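Local coordinates for putative uncharacterized protein (Pyrococcus abyssi virus 1, PDB 4HR1) that is of unknown function but folds as a helical bundle and comes from a virus that infects the archaeon Pyrococcus abyssi, at residues I10-W15 and V84-K89; W15-I20 and E45-I50; I20-G25 and V94-V99; A51-W56 and Y75-K80. One frame throughout, in Å; residues are numbered along the deposited sequence.

How the contacts relate
All four contacts join the three long helices of one bundle. Helix 5-30 meets helix 72-98 in contact 1 and contact 3, whose centres lie about 15 Å apart. It meets helix 34-63 in contact 2. Contact 4 then ties helix 34-63 to helix 72-98, so each long helix is packed against both others. Contact 1 and contact 2 share Trp15, and contact 2 and contact 3 share Ile20. Contact 3 and contact 4 lie on opposite sides of the chain's centre, about 26 Å apart between centres. Along the chain, contact 2 closes before contact 4 opens, and both are nested inside the loop closed by contact 1.

Contact 1: I10-W15 and V84-K89; sequences IQKISW and VLEDIK
Helices 10-15 and 84-89 run in nearly the same direction, with 26° between their axes and a closest approach of 10.4 Å. Lys89 lies over one face of the Trp15 indole, and the two side chains cross at about a right angle. Its CG stands anti to the backbone N (chi1 -171°), and the chain stays extended from there. Lys89 CE sits 3.5 Å from the centroid of the six-membered ring of Trp15, a CH-pi contact. Lys89 NZ is 3.8 Å from the centroid of the five-membered ring, a cation-pi contact. The Trp15 NE1 hydrogen bond goes to Asp116 of helix 109-119. Lys12 NZ makes a salt bridge of 2.8 Å to Glu86 OE2, which it meets on the syn side. The two ammonium groups are close: Lys12 NZ and Lys89 NZ are 4.3 Å apart. One water accepts from both and probably eases their repulsion, as may the Glu86 carboxylate. Deeper in, Ile13 CG1 meets Leu85 CD2 at 4.0 Å, while Lys12 CB touches Leu85 CD1. Apolar branches inside and a charged, partly exposed margin are characteristic of an interface between amphipathic helices in a helical bundle.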
loop_
_atom_site.group_PDB
_atom_site.type_symbol
_atom_site.label_atom_id
_atom_site.label_comp_id
_atom_site.label_asym_id
_atom_site.label_seq_id
_atom_site.Cartn_x
_atom_site.Cartn_y
_atom_site.Cartn_z
ATOM N N ILE A 10 7.388 2.790 -3.911
ATOM C CA ILE A 10 5.994 2.351 -3.915
ATOM C C ILE A 10 5.905 0.823 -3.940
ATOM O O ILE A 10 5.228 0.251 -3.082
ATOM C CB ILE A 10 5.141 3.078 -5.022
ATOM C CG1 ILE A 10 4.924 4.598 -4.686
ATOM C CG2 ILE A 10 3.785 2.376 -5.254
ATOM C CD1 ILE A 10 4.494 4.902 -3.088
ATOM N N GLN A 11 6.658 0.162 -4.846
ATOM C CA GLN A 11 6.678 -1.300 -4.932
ATOM C C GLN A 11 7.140 -1.958 -3.634
ATOM O O GLN A 11 6.542 -2.952 -3.195
ATOM C CB GLN A 11 7.539 -1.779 -6.114
ATOM C CG GLN A 11 6.990 -1.441 -7.516
ATOM C CD GLN A 11 5.547 -1.843 -7.737
ATOM O OE1 GLN A 11 5.139 -2.995 -7.516
ATOM N NE2 GLN A 11 4.744 -0.887 -8.173
ATOM N N LYS A 12 8.162 -1.376 -2.996
ATOM C CA LYS A 12 8.704 -1.890 -1.743
ATOM C C LYS A 12 7.708 -1.719 -0.592
ATOM O O LYS A 12 7.531 -2.653 0.208
ATOM C CB LYS A 12 10.081 -1.238 -1.419
ATOM C CG LYS A 12 11.225 -1.590 -2.403
ATOM C CD LYS A 12 12.086 -2.775 -1.920
ATOM C CE LYS A 12 12.708 -3.579 -3.051
ATOM N NZ LYS A 12 13.162 -4.936 -2.600
ATOM N N ILE A 13 7.042 -0.535 -0.510
ATOM C CA ILE A 13 6.040 -0.267 0.539
ATOM C C ILE A 13 4.830 -1.207 0.310
ATOM O O ILE A 13 4.407 -1.889 1.249
ATOM C CB ILE A 13 5.644 1.257 0.644
ATOM C CG1 ILE A 13 6.870 2.158 1.001
ATOM C CG2 ILE A 13 4.512 1.466 1.675
ATOM C CD1 ILE A 13 6.780 3.694 0.498
ATOM N N SER A 14 4.328 -1.285 -0.947
ATOM C CA SER A 14 3.207 -2.174 -1.307
ATOM C C SER A 14 3.484 -3.625 -0.916
ATOM O O SER A 14 2.650 -4.210 -0.223
ATOM C CB SER A 14 2.850 -2.066 -2.786
ATOM O OG SER A 14 2.488 -0.735 -3.124
ATOM N N TRP A 15 4.682 -4.177 -1.270
ATOM C CA TRP A 15 5.069 -5.544 -0.894
ATOM C C TRP A 15 4.991 -5.698 0.598
ATOM O O TRP A 15 4.391 -6.659 1.089
ATOM C CB TRP A 15 6.517 -5.883 -1.337
ATOM C CG TRP A 15 6.822 -7.355 -1.315
ATOM C CD1 TRP A 15 6.693 -8.223 -2.362
ATOM C CD2 TRP A 15 7.196 -8.151 -0.178
ATOM N NE1 TRP A 15 7.025 -9.497 -1.965
ATOM C CE2 TRP A 15 7.331 -9.485 -0.627
ATOM C CE3 TRP A 15 7.506 -7.858 1.169
ATOM C CZ2 TRP A 15 7.740 -10.527 0.218
ATOM C CZ3 TRP A 15 7.874 -8.898 2.011
ATOM C CH2 TRP A 15 7.971 -10.217 1.540
ATOM N N VAL A 84 16.264 0.847 4.841
ATOM C CA VAL A 84 15.442 0.591 6.040
ATOM C C VAL A 84 14.292 -0.366 5.648
ATOM O O VAL A 84 13.987 -1.301 6.390
ATOM C CB VAL A 84 14.938 1.930 6.666
ATOM C CG1 VAL A 84 13.876 1.702 7.744
ATOM C CG2 VAL A 84 16.105 2.740 7.225
ATOM N N LEU A 85 13.716 -0.141 4.450
ATOM C CA LEU A 85 12.632 -0.933 3.871
ATOM C C LEU A 85 13.071 -2.390 3.656
ATOM O O LEU A 85 12.298 -3.310 3.949
ATOM C CB LEU A 85 12.165 -0.304 2.542
ATOM C CG LEU A 85 11.300 0.958 2.628
ATOM C CD1 LEU A 85 11.254 1.690 1.261
ATOM C CD2 LEU A 85 9.893 0.629 3.108
ATOM N N GLU A 86 14.346 -2.593 3.200
ATOM C CA GLU A 86 14.916 -3.917 2.973
ATOM C C GLU A 86 15.159 -4.633 4.272
ATOM O O GLU A 86 14.902 -5.827 4.339
ATOM C CB GLU A 86 16.112 -3.877 2.020
ATOM C CG GLU A 86 16.408 -5.203 1.341
ATOM C CD GLU A 86 15.398 -5.773 0.355
ATOM O OE1 GLU A 86 15.487 -6.988 0.071
ATOM O OE2 GLU A 86 14.583 -5.002 -0.200
ATOM N N ASP A 87 15.505 -3.899 5.346
ATOM C CA ASP A 87 15.640 -4.504 6.678
ATOM C C ASP A 87 14.271 -4.940 7.182
ATOM O O ASP A 87 14.167 -5.994 7.816
ATOM C CB ASP A 87 16.274 -3.526 7.686
ATOM C CG ASP A 87 17.694 -3.080 7.353
ATOM O OD1 ASP A 87 18.563 -3.954 7.169
ATOM O OD2 ASP A 87 17.951 -1.856 7.365
ATOM N N ILE A 88 13.207 -4.151 6.866
ATOM C CA ILE A 88 11.833 -4.480 7.267
ATOM C C ILE A 88 11.413 -5.800 6.600
ATOM O O ILE A 88 10.941 -6.709 7.295
ATOM C CB ILE A 88 10.829 -3.303 7.063
ATOM C CG1 ILE A 88 11.216 -2.082 7.974
ATOM C CG2 ILE A 88 9.400 -3.754 7.380
ATOM C CD1 ILE A 88 10.746 -0.697 7.466
ATOM N N LYS A 89 11.719 -5.938 5.288
ATOM C CA LYS A 89 11.444 -7.150 4.523
ATOM C C LYS A 89 12.071 -8.369 5.214
ATOM O O LYS A 89 11.375 -9.355 5.447
ATOM C CB LYS A 89 11.899 -6.988 3.063
ATOM C CG LYS A 89 11.456 -8.118 2.143
ATOM C CD LYS A 89 11.565 -7.733 0.676
ATOM C CE LYS A 89 10.932 -8.790 -0.206
ATOM N NZ LYS A 89 10.805 -8.349 -1.625
HETATM O O HOH W 1 10.319 -5.823 -2.081
#

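Contact 2: W15-I20 and E45-I50; sequences WLRTAI and ERVDEI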
loop_
_atom_site.group_PDB
_atom_site.type_symbol
_atom_site.label_atom_id
_atom_site.label_comp_id
_atom_site.label_asym_id
_atom_site.label_seq_id
_atom_site.Cartn_x
_atom_site.Cartn_y
_atom_site.Cartn_z
ATOM N N TRP A 15 4.682 -4.177 -1.270
ATOM C CA TRP A 15 5.069 -5.544 -0.894
ATOM C C TRP A 15 4.991 -5.698 0.598
ATOM O O TRP A 15 4.391 -6.659 1.089
ATOM C CB TRP A 15 6.517 -5.883 -1.337
ATOM C CG TRP A 15 6.822 -7.355 -1.315
ATOM C CD1 TRP A 15 6.693 -8.223 -2.362
ATOM C CD2 TRP A 15 7.196 -8.151 -0.178
ATOM N NE1 TRP A 15 7.025 -9.497 -1.965
ATOM C CE2 TRP A 15 7.331 -9.485 -0.627
ATOM C CE3 TRP A 15 7.506 -7.858 1.169
ATOM C CZ2 TRP A 15 7.740 -10.527 0.218
ATOM C CZ3 TRP A 15 7.874 -8.898 2.011
ATOM C CH2 TRP A 15 7.971 -10.217 1.540
ATOM N N LEU A 16 5.618 -4.767 1.325
ATOM C CA LEU A 16 5.667 -4.819 2.791
ATOM C C LEU A 16 4.279 -4.737 3.446
ATOM O O LEU A 16 4.023 -5.482 4.398
ATOM C CB LEU A 16 6.622 -3.752 3.340
ATOM C CG LEU A 16 8.115 -3.988 3.090
ATOM C CD1 LEU A 16 8.914 -2.839 3.569
ATOM C CD2 LEU A 16 8.609 -5.214 3.802
ATOM N N ARG A 17 3.361 -3.903 2.887
ATOM C CA ARG A 17 1.989 -3.785 3.406
ATOM C C ARG A 17 1.202 -5.079 3.171
ATOM O O ARG A 17 0.601 -5.612 4.115
ATOM C CB ARG A 17 1.260 -2.556 2.840
ATOM C CG ARG A 17 1.869 -1.237 3.319
ATOM C CD ARG A 17 0.813 -0.195 3.601
ATOM N NE ARG A 17 1.208 1.143 3.146
ATOM C CZ ARG A 17 1.772 2.067 3.918
ATOM N NH1 ARG A 17 2.051 1.801 5.191
ATOM N NH2 ARG A 17 2.082 3.254 3.421
ATOM N N THR A 18 1.288 -5.626 1.937
ATOM C CA THR A 18 0.651 -6.881 1.526
ATOM C C THR A 18 1.177 -8.046 2.375
ATOM O O THR A 18 0.395 -8.928 2.757
ATOM C CB THR A 18 0.839 -7.119 0.026
ATOM O OG1 THR A 18 0.666 -5.898 -0.719
ATOM C CG2 THR A 18 -0.074 -8.218 -0.509
ATOM N N ALA A 19 2.487 -8.010 2.719
ATOM C CA ALA A 19 3.149 -9.012 3.561
ATOM C C ALA A 19 2.622 -8.969 4.979
ATOM O O ALA A 19 2.497 -10.013 5.616
ATOM C CB ALA A 19 4.656 -8.791 3.554
ATOM N N ILE A 20 2.302 -7.761 5.481
ATOM C CA ILE A 20 1.725 -7.565 6.818
ATOM C C ILE A 20 0.268 -8.065 6.816
ATOM O O ILE A 20 -0.122 -8.780 7.734
ATOM C CB ILE A 20 1.918 -6.091 7.323
ATOM C CG1 ILE A 20 3.379 -5.890 7.799
ATOM C CG2 ILE A 20 0.914 -5.695 8.461
ATOM C CD1 ILE A 20 3.862 -4.544 7.684
ATOM N N GLU A 45 3.955 -0.443 12.015
ATOM C CA GLU A 45 4.303 0.924 12.400
ATOM C C GLU A 45 5.617 1.379 11.799
ATOM O O GLU A 45 5.673 2.494 11.284
ATOM C CB GLU A 45 4.266 1.127 13.929
ATOM C CG GLU A 45 2.920 1.622 14.438
ATOM C CD GLU A 45 2.341 2.775 13.638
ATOM O OE1 GLU A 45 1.330 2.549 12.935
ATOM O OE2 GLU A 45 2.974 3.857 13.612
ATOM N N ARG A 46 6.654 0.493 11.790
ATOM C CA ARG A 46 7.958 0.770 11.156
ATOM C C ARG A 46 7.774 1.065 9.660
ATOM O O ARG A 46 8.435 1.968 9.130
ATOM C CB ARG A 46 8.932 -0.406 11.349
ATOM C CG ARG A 46 9.861 -0.276 12.556
ATOM C CD ARG A 46 11.293 0.062 12.154
ATOM N NE ARG A 46 11.997 -1.064 11.527
ATOM C CZ ARG A 46 13.173 -0.965 10.909
ATOM N NH1 ARG A 46 13.734 -2.035 10.362
ATOM N NH2 ARG A 46 13.793 0.206 10.832
ATOM N N VAL A 47 6.824 0.357 8.996
ATOM C CA VAL A 47 6.537 0.579 7.569
ATOM C C VAL A 47 5.901 1.959 7.352
ATOM O O VAL A 47 6.353 2.706 6.461
ATOM C CB VAL A 47 5.718 -0.565 6.900
ATOM C CG1 VAL A 47 5.499 -0.307 5.410
ATOM C CG2 VAL A 47 6.385 -1.915 7.113
ATOM N N ASP A 48 4.855 2.298 8.166
ATOM C CA ASP A 48 4.161 3.591 8.051
ATOM C C ASP A 48 5.120 4.773 8.262
ATOM O O ASP A 48 5.031 5.760 7.526
ATOM C CB ASP A 48 2.946 3.684 8.996
ATOM C CG ASP A 48 1.893 2.589 8.843
ATOM O OD1 ASP A 48 1.092 2.400 9.793
ATOM O OD2 ASP A 48 1.879 1.909 7.783
ATOM N N GLU A 49 6.083 4.630 9.208
ATOM C CA GLU A 49 7.098 5.651 9.482
ATOM C C GLU A 49 7.973 5.931 8.257
ATOM O O GLU A 49 8.057 7.073 7.800
ATOM C CB GLU A 49 7.962 5.253 10.692
ATOM C CG GLU A 49 7.481 5.879 11.993
ATOM C CD GLU A 49 7.399 4.960 13.196
ATOM O OE1 GLU A 49 8.382 4.233 13.469
ATOM O OE2 GLU A 49 6.362 5.005 13.897
ATOM N N ILE A 50 8.596 4.879 7.704
ATOM C CA ILE A 50 9.456 5.007 6.538
ATOM C C ILE A 50 8.681 5.466 5.313
ATOM O O ILE A 50 9.175 6.312 4.568
ATOM C CB ILE A 50 10.373 3.762 6.330
ATOM C CG1 ILE A 50 11.476 3.997 5.285
ATOM C CG2 ILE A 50 9.595 2.493 6.056
ATOM C CD1 ILE A 50 12.591 4.883 5.818
#
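Arg17 reaches Asp48 through a chain bent at chi2 (-142°) and chi3. Asp48 CG lies anti to its own carbonyl carbon, and the carboxylate it carries faces Arg17. Arg17 NH1 and Asp48 OD2 form a salt bridge of 2.6 Å. The oxygen stands at the edge of the guanidinium, near its plane. The two flat groups are not coplanar, and the carboxylate is turned 47° from the guanidinium. The other carboxylate oxygen, OD1, has a salt bridge to Lys44, one turn earlier on the same helix. Asp48 is thus held between two positive charges, which would probably stabilise its ionised form.

Val47 uses both methyls, each on a different partner. Its CG1 meets Leu16 CB at 4.2 Å. The same methyl is 4.0 Å from Arg17 NH1, approaching the guanidinium obliquely. Val47 CG2 touches Ile20 CD1 at 3.7 Å, and these two side chains slide past each other in opposite directions. Leu16 and Val47 also mark where the backbones come closest, with 7.3 Å between their CA atoms.

The two segments are antiparallel, with 160° between their axes and a closest approach of 10.5 Å. They belong to helices 5-30 and 34-63, which follow each other in the chain. Ile88 of helix 72-98 also packs on Val47, making this a three-helix core, and Arg17 touches Ala51 one turn further along helix 34-63.

Contact 3: I20-G25 and V94-V99; sequences IAFLKG and VEMLRV
This contact belongs to the hydrophobic core of the helical bundle, where helix 5-30 packs beside the C-terminal end of helix 72-98. The segment axes are near parallel, 15° apart. Leu23 is central and touches three residues of the other segment. Its CG meets Met96 CG at 4.0 Å, with Leu23 CD1 close to the same methylene. Its CD2 branch lies 3.8 Å from Glu95 CG and 4.1 Å from Val99 CG2. Met96 CG stands beside its own backbone N (chi1 -79°), and the chain then runs extended. The thioether thus reaches past Leu23, and Met96 CE comes within 4.0 Å of Phe22 CD1. That methyl approaches the ring obliquely, while the two side chains cross at about a right angle.

Glu95 gives the interface only its aliphatic part. Its OE1 is gripped by Arg98 from the next turn, through NE at 3.1 Å and NH2 at 2.8 Å. Arg98 presents its NE and NH2 side to this oxygen, near the guanidinium plane; NE stands above the carboxylate plane. Phe22 and Met96 also pack on Ile111 and Leu115 of helix 109-119. Phe22 further makes edge-to-face ring contacts with a neighbouring subunit.

Across the two segments the contact is apolar, so it rests on the fit of side chains and the burial of carbon. Arg98 probably offsets the cost of burying the Glu95 carboxylate and would help keep it ionised.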
loop_
_atom_site.group_PDB
_atom_site.type_symbol
_atom_site.label_atom_id
_atom_site.label_comp_id
_atom_site.label_asym_id
_atom_site.label_seq_id
_atom_site.Cartn_x
_atom_site.Cartn_y
_atom_site.Cartn_z
ATOM N N ILE A 20 2.302 -7.761 5.481
ATOM C CA ILE A 20 1.725 -7.565 6.818
ATOM C C ILE A 20 0.268 -8.065 6.816
ATOM O O ILE A 20 -0.122 -8.780 7.734
ATOM C CB ILE A 20 1.918 -6.091 7.323
ATOM C CG1 ILE A 20 3.379 -5.890 7.799
ATOM C CG2 ILE A 20 0.914 -5.695 8.461
ATOM C CD1 ILE A 20 3.862 -4.544 7.684
ATOM N N ALA A 21 -0.504 -7.746 5.763
ATOM C CA ALA A 21 -1.887 -8.223 5.583
ATOM C C ALA A 21 -1.899 -9.753 5.617
ATOM O O ALA A 21 -2.713 -10.339 6.340
ATOM C CB ALA A 21 -2.459 -7.728 4.249
ATOM N N PHE A 22 -0.934 -10.388 4.895
ATOM C CA PHE A 22 -0.755 -11.841 4.813
ATOM C C PHE A 22 -0.532 -12.452 6.192
ATOM O O PHE A 22 -1.244 -13.393 6.552
ATOM C CB PHE A 22 0.409 -12.175 3.865
ATOM C CG PHE A 22 0.612 -13.640 3.559
ATOM C CD1 PHE A 22 1.382 -14.443 4.391
ATOM C CD2 PHE A 22 0.084 -14.203 2.405
ATOM C CE1 PHE A 22 1.591 -15.790 4.093
ATOM C CE2 PHE A 22 0.312 -15.545 2.099
ATOM C CZ PHE A 22 1.069 -16.329 2.940
ATOM N N LEU A 23 0.437 -11.900 6.969
ATOM C CA LEU A 23 0.781 -12.348 8.330
ATOM C C LEU A 23 -0.399 -12.256 9.288
ATOM O O LEU A 23 -0.625 -13.191 10.060
ATOM C CB LEU A 23 1.930 -11.511 8.890
ATOM C CG LEU A 23 3.302 -12.091 8.764
ATOM C CD1 LEU A 23 4.295 -11.000 8.469
ATOM C CD2 LEU A 23 3.688 -12.851 10.022
ATOM N N LYS A 24 -1.125 -11.107 9.253
ATOM C CA LYS A 24 -2.316 -10.803 10.055
ATOM C C LYS A 24 -3.366 -11.905 9.847
ATOM O O LYS A 24 -3.837 -12.502 10.825
ATOM C CB LYS A 24 -2.890 -9.437 9.635
ATOM C CG LYS A 24 -3.197 -8.497 10.799
ATOM C CD LYS A 24 -2.276 -7.281 10.816
ATOM C CE LYS A 24 -2.987 -5.981 10.510
ATOM N NZ LYS A 24 -3.133 -5.752 9.048
ATOM N N GLY A 25 -3.640 -12.205 8.570
ATOM C CA GLY A 25 -4.574 -13.231 8.125
ATOM C C GLY A 25 -4.197 -14.634 8.542
ATOM O O GLY A 25 -5.064 -15.394 8.990
ATOM N N VAL A 94 11.602 -13.337 8.473
ATOM C CA VAL A 94 12.024 -13.924 9.742
ATOM C C VAL A 94 10.802 -14.189 10.642
ATOM O O VAL A 94 10.720 -15.256 11.246
ATOM C CB VAL A 94 13.108 -13.026 10.408
ATOM C CG1 VAL A 94 13.334 -13.390 11.874
ATOM C CG2 VAL A 94 14.422 -13.104 9.629
ATOM N N GLU A 95 9.848 -13.234 10.702
ATOM C CA GLU A 95 8.616 -13.357 11.483
ATOM C C GLU A 95 7.742 -14.470 10.946
ATOM O O GLU A 95 7.277 -15.299 11.736
ATOM C CB GLU A 95 7.840 -12.023 11.559
ATOM C CG GLU A 95 6.577 -12.062 12.419
ATOM C CD GLU A 95 6.746 -12.307 13.910
ATOM O OE1 GLU A 95 7.903 -12.312 14.394
ATOM O OE2 GLU A 95 5.713 -12.472 14.601
ATOM N N MET A 96 7.527 -14.493 9.604
ATOM C CA MET A 96 6.751 -15.524 8.904
ATOM C C MET A 96 7.280 -16.899 9.347
ATOM O O MET A 96 6.527 -17.682 9.924
ATOM C CB MET A 96 6.885 -15.378 7.368
ATOM C CG MET A 96 6.035 -14.298 6.763
ATOM S SD MET A 96 6.425 -14.110 5.014
ATOM C CE MET A 96 5.159 -13.092 4.550
ATOM N N LEU A 97 8.599 -17.130 9.187
ATOM C CA LEU A 97 9.281 -18.376 9.558
ATOM C C LEU A 97 9.161 -18.765 11.023
ATOM O O LEU A 97 9.012 -19.946 11.324
ATOM C CB LEU A 97 10.744 -18.340 9.113
ATOM C CG LEU A 97 10.924 -18.407 7.607
ATOM C CD1 LEU A 97 12.227 -17.781 7.183
ATOM C CD2 LEU A 97 10.748 -19.834 7.082
ATOM N N ARG A 98 9.199 -17.775 11.918
ATOM C CA ARG A 98 9.089 -17.932 13.369
ATOM C C ARG A 98 7.684 -18.352 13.807
ATOM O O ARG A 98 7.543 -19.034 14.824
ATOM C CB ARG A 98 9.446 -16.606 14.056
ATOM C CG ARG A 98 10.185 -16.768 15.384
ATOM C CD ARG A 98 9.917 -15.650 16.397
ATOM N NE ARG A 98 9.805 -14.304 15.814
ATOM C CZ ARG A 98 10.830 -13.502 15.531
ATOM N NH1 ARG A 98 12.078 -13.907 15.737
ATOM N NH2 ARG A 98 10.615 -12.296 15.020
ATOM N N VAL A 99 6.651 -17.921 13.067
ATOM C CA VAL A 99 5.262 -18.191 13.427
ATOM C C VAL A 99 4.658 -19.489 12.882
ATOM O O VAL A 99 3.498 -19.805 13.177
ATOM C CB VAL A 99 4.355 -16.943 13.324
ATOM C CG1 VAL A 99 4.935 -15.806 14.152
ATOM C CG2 VAL A 99 4.150 -16.500 11.879
#

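Contact 4: A51-W56 and Y75-K80; sequences ATAVNW and YKEIQK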
loop_
_atom_site.group_PDB
_atom_site.type_symbol
_atom_site.label_atom_id
_atom_site.label_comp_id
_atom_site.label_asym_id
_atom_site.label_seq_id
_atom_site.Cartn_x
_atom_site.Cartn_y
_atom_site.Cartn_z
ATOM N N ALA A 51 7.430 4.982 5.157
ATOM C CA ALA A 51 6.550 5.364 4.047
ATOM C C ALA A 51 6.362 6.873 3.939
ATOM O O ALA A 51 6.498 7.409 2.839
ATOM C CB ALA A 51 5.205 4.661 4.157
ATOM N N THR A 52 6.103 7.562 5.070
ATOM C CA THR A 52 5.902 9.020 5.088
ATOM C C THR A 52 7.154 9.804 4.737
ATOM O O THR A 52 7.062 10.832 4.044
ATOM C CB THR A 52 5.183 9.510 6.354
ATOM O OG1 THR A 52 5.751 8.877 7.497
ATOM C CG2 THR A 52 3.667 9.253 6.303
ATOM N N ALA A 53 8.331 9.281 5.151
ATOM C CA ALA A 53 9.631 9.871 4.855
ATOM C C ALA A 53 9.905 10.024 3.349
ATOM O O ALA A 53 10.784 10.807 2.969
ATOM C CB ALA A 53 10.726 9.045 5.494
ATOM N N VAL A 54 9.146 9.303 2.492
ATOM C CA VAL A 54 9.325 9.325 1.033
ATOM C C VAL A 54 8.185 9.916 0.174
ATOM O O VAL A 54 8.375 10.080 -1.038
ATOM C CB VAL A 54 9.847 7.968 0.486
ATOM C CG1 VAL A 54 11.230 7.646 1.040
ATOM C CG2 VAL A 54 8.866 6.829 0.764
ATOM N N ASN A 55 7.026 10.261 0.798
ATOM C CA ASN A 55 5.838 10.869 0.160
ATOM C C ASN A 55 6.200 12.037 -0.721
ATOM O O ASN A 55 5.536 12.289 -1.735
ATOM C CB ASN A 55 4.850 11.397 1.218
ATOM C CG ASN A 55 4.124 10.366 2.037
ATOM O OD1 ASN A 55 4.051 9.178 1.685
ATOM N ND2 ASN A 55 3.533 10.824 3.144
ATOM N N TRP A 56 7.232 12.799 -0.302
ATOM C CA TRP A 56 7.711 13.951 -1.049
ATOM C C TRP A 56 8.065 13.544 -2.469
ATOM O O TRP A 56 7.671 14.246 -3.395
ATOM C CB TRP A 56 8.892 14.616 -0.324
ATOM C CG TRP A 56 10.107 13.753 -0.185
ATOM C CD1 TRP A 56 10.406 12.909 0.850
ATOM C CD2 TRP A 56 11.187 13.639 -1.121
ATOM N NE1 TRP A 56 11.597 12.266 0.608
ATOM C CE2 TRP A 56 12.083 12.672 -0.613
ATOM C CE3 TRP A 56 11.465 14.237 -2.364
ATOM C CZ2 TRP A 56 13.257 12.316 -1.287
ATOM C CZ3 TRP A 56 12.612 13.854 -3.049
ATOM C CH2 TRP A 56 13.494 12.913 -2.508
ATOM N N TYR A 75 18.409 11.937 -3.500
ATOM C CA TYR A 75 18.876 10.602 -3.883
ATOM C C TYR A 75 19.352 9.778 -2.673
ATOM O O TYR A 75 18.923 8.634 -2.519
ATOM C CB TYR A 75 20.023 10.714 -4.903
ATOM C CG TYR A 75 20.439 9.380 -5.494
ATOM C CD1 TYR A 75 19.910 8.937 -6.704
ATOM C CD2 TYR A 75 21.344 8.549 -4.831
ATOM C CE1 TYR A 75 20.267 7.700 -7.241
ATOM C CE2 TYR A 75 21.710 7.311 -5.361
ATOM C CZ TYR A 75 21.162 6.888 -6.564
ATOM O OH TYR A 75 21.510 5.673 -7.105
ATOM N N LYS A 76 20.235 10.358 -1.828
ATOM C CA LYS A 76 20.805 9.702 -0.638
ATOM C C LYS A 76 19.757 9.335 0.416
ATOM O O LYS A 76 19.847 8.260 1.027
ATOM C CB LYS A 76 21.930 10.556 -0.019
ATOM C CG LYS A 76 23.223 10.599 -0.855
ATOM C CD LYS A 76 24.079 11.830 -0.544
ATOM C CE LYS A 76 25.039 11.640 0.606
ATOM N NZ LYS A 76 25.641 12.932 1.021
ATOM N N GLU A 77 18.780 10.245 0.643
ATOM C CA GLU A 77 17.678 10.061 1.585
ATOM C C GLU A 77 16.748 8.946 1.047
ATOM O O GLU A 77 16.296 8.125 1.840
ATOM C CB GLU A 77 16.927 11.396 1.801
ATOM C CG GLU A 77 15.913 11.403 2.941
ATOM C CD GLU A 77 14.548 10.785 2.678
ATOM O OE1 GLU A 77 14.019 10.919 1.550
ATOM O OE2 GLU A 77 13.996 10.176 3.623
ATOM N N ILE A 78 16.507 8.890 -0.285
ATOM C CA ILE A 78 15.713 7.822 -0.910
ATOM C C ILE A 78 16.449 6.459 -0.705
ATOM O O ILE A 78 15.822 5.474 -0.290
ATOM C CB ILE A 78 15.462 8.105 -2.424
ATOM C CG1 ILE A 78 14.422 9.213 -2.648
ATOM C CG2 ILE A 78 15.083 6.821 -3.188
ATOM C CD1 ILE A 78 12.959 8.892 -2.153
ATOM N N GLN A 79 17.787 6.439 -0.983
ATOM C CA GLN A 79 18.642 5.272 -0.828
ATOM C C GLN A 79 18.691 4.778 0.597
ATOM O O GLN A 79 18.685 3.572 0.811
ATOM C CB GLN A 79 20.052 5.527 -1.385
ATOM C CG GLN A 79 20.129 5.543 -2.918
ATOM C CD GLN A 79 19.695 4.262 -3.625
ATOM O OE1 GLN A 79 19.052 4.303 -4.681
ATOM N NE2 GLN A 79 20.054 3.094 -3.090
ATOM N N LYS A 80 18.702 5.691 1.572
ATOM C CA LYS A 80 18.720 5.320 2.990
ATOM C C LYS A 80 17.364 4.771 3.416
ATOM O O LYS A 80 17.305 3.903 4.283
ATOM C CB LYS A 80 19.133 6.511 3.868
ATOM C CG LYS A 80 20.645 6.731 3.921
ATOM C CD LYS A 80 21.047 8.204 4.071
ATOM C CE LYS A 80 20.885 8.769 5.468
ATOM N NZ LYS A 80 19.532 9.364 5.690
#
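Polar and apolar interactions meet at Trp56, where segment 51-56 faces helix 75-80. The segments are antiparallel, with 152° between their axes, and Val54 and Ile78 are the nearest pair of CA atoms, 6.8 Å apart.

The polar part is a hydrogen bond of 2.9 Å from Trp56 NE1 to Glu77 OE1. It is bent, 136° at the hydrogen. The oxygen lies at the ring edge, near the indole plane, whereas NE1 stands above the carboxylate plane. Trp56 NE1 also makes a weak bond to Ala53 O in its own segment. With CG anti to the backbone N (chi1 -170°) and a bend at chi2, the Glu77 chain carries the carboxylate to the indole edge.

The apolar part centres on Ile78. Its CD1 touches Trp56 CZ2 at 3.5 Å, approaching the ring obliquely, and Val54 CG1 at 3.8 Å. Val54 also packs on Val9 and Ile13 of helix 5-30, which connects this end of the bundle to the third long helix.

The indole N-H is directed mainly at the carboxylate, and this, with the weak second bond, probably helps to fix the ring. Its benzene part is then left to pack on Ile78, so one side chain serves both the polar margin and the core.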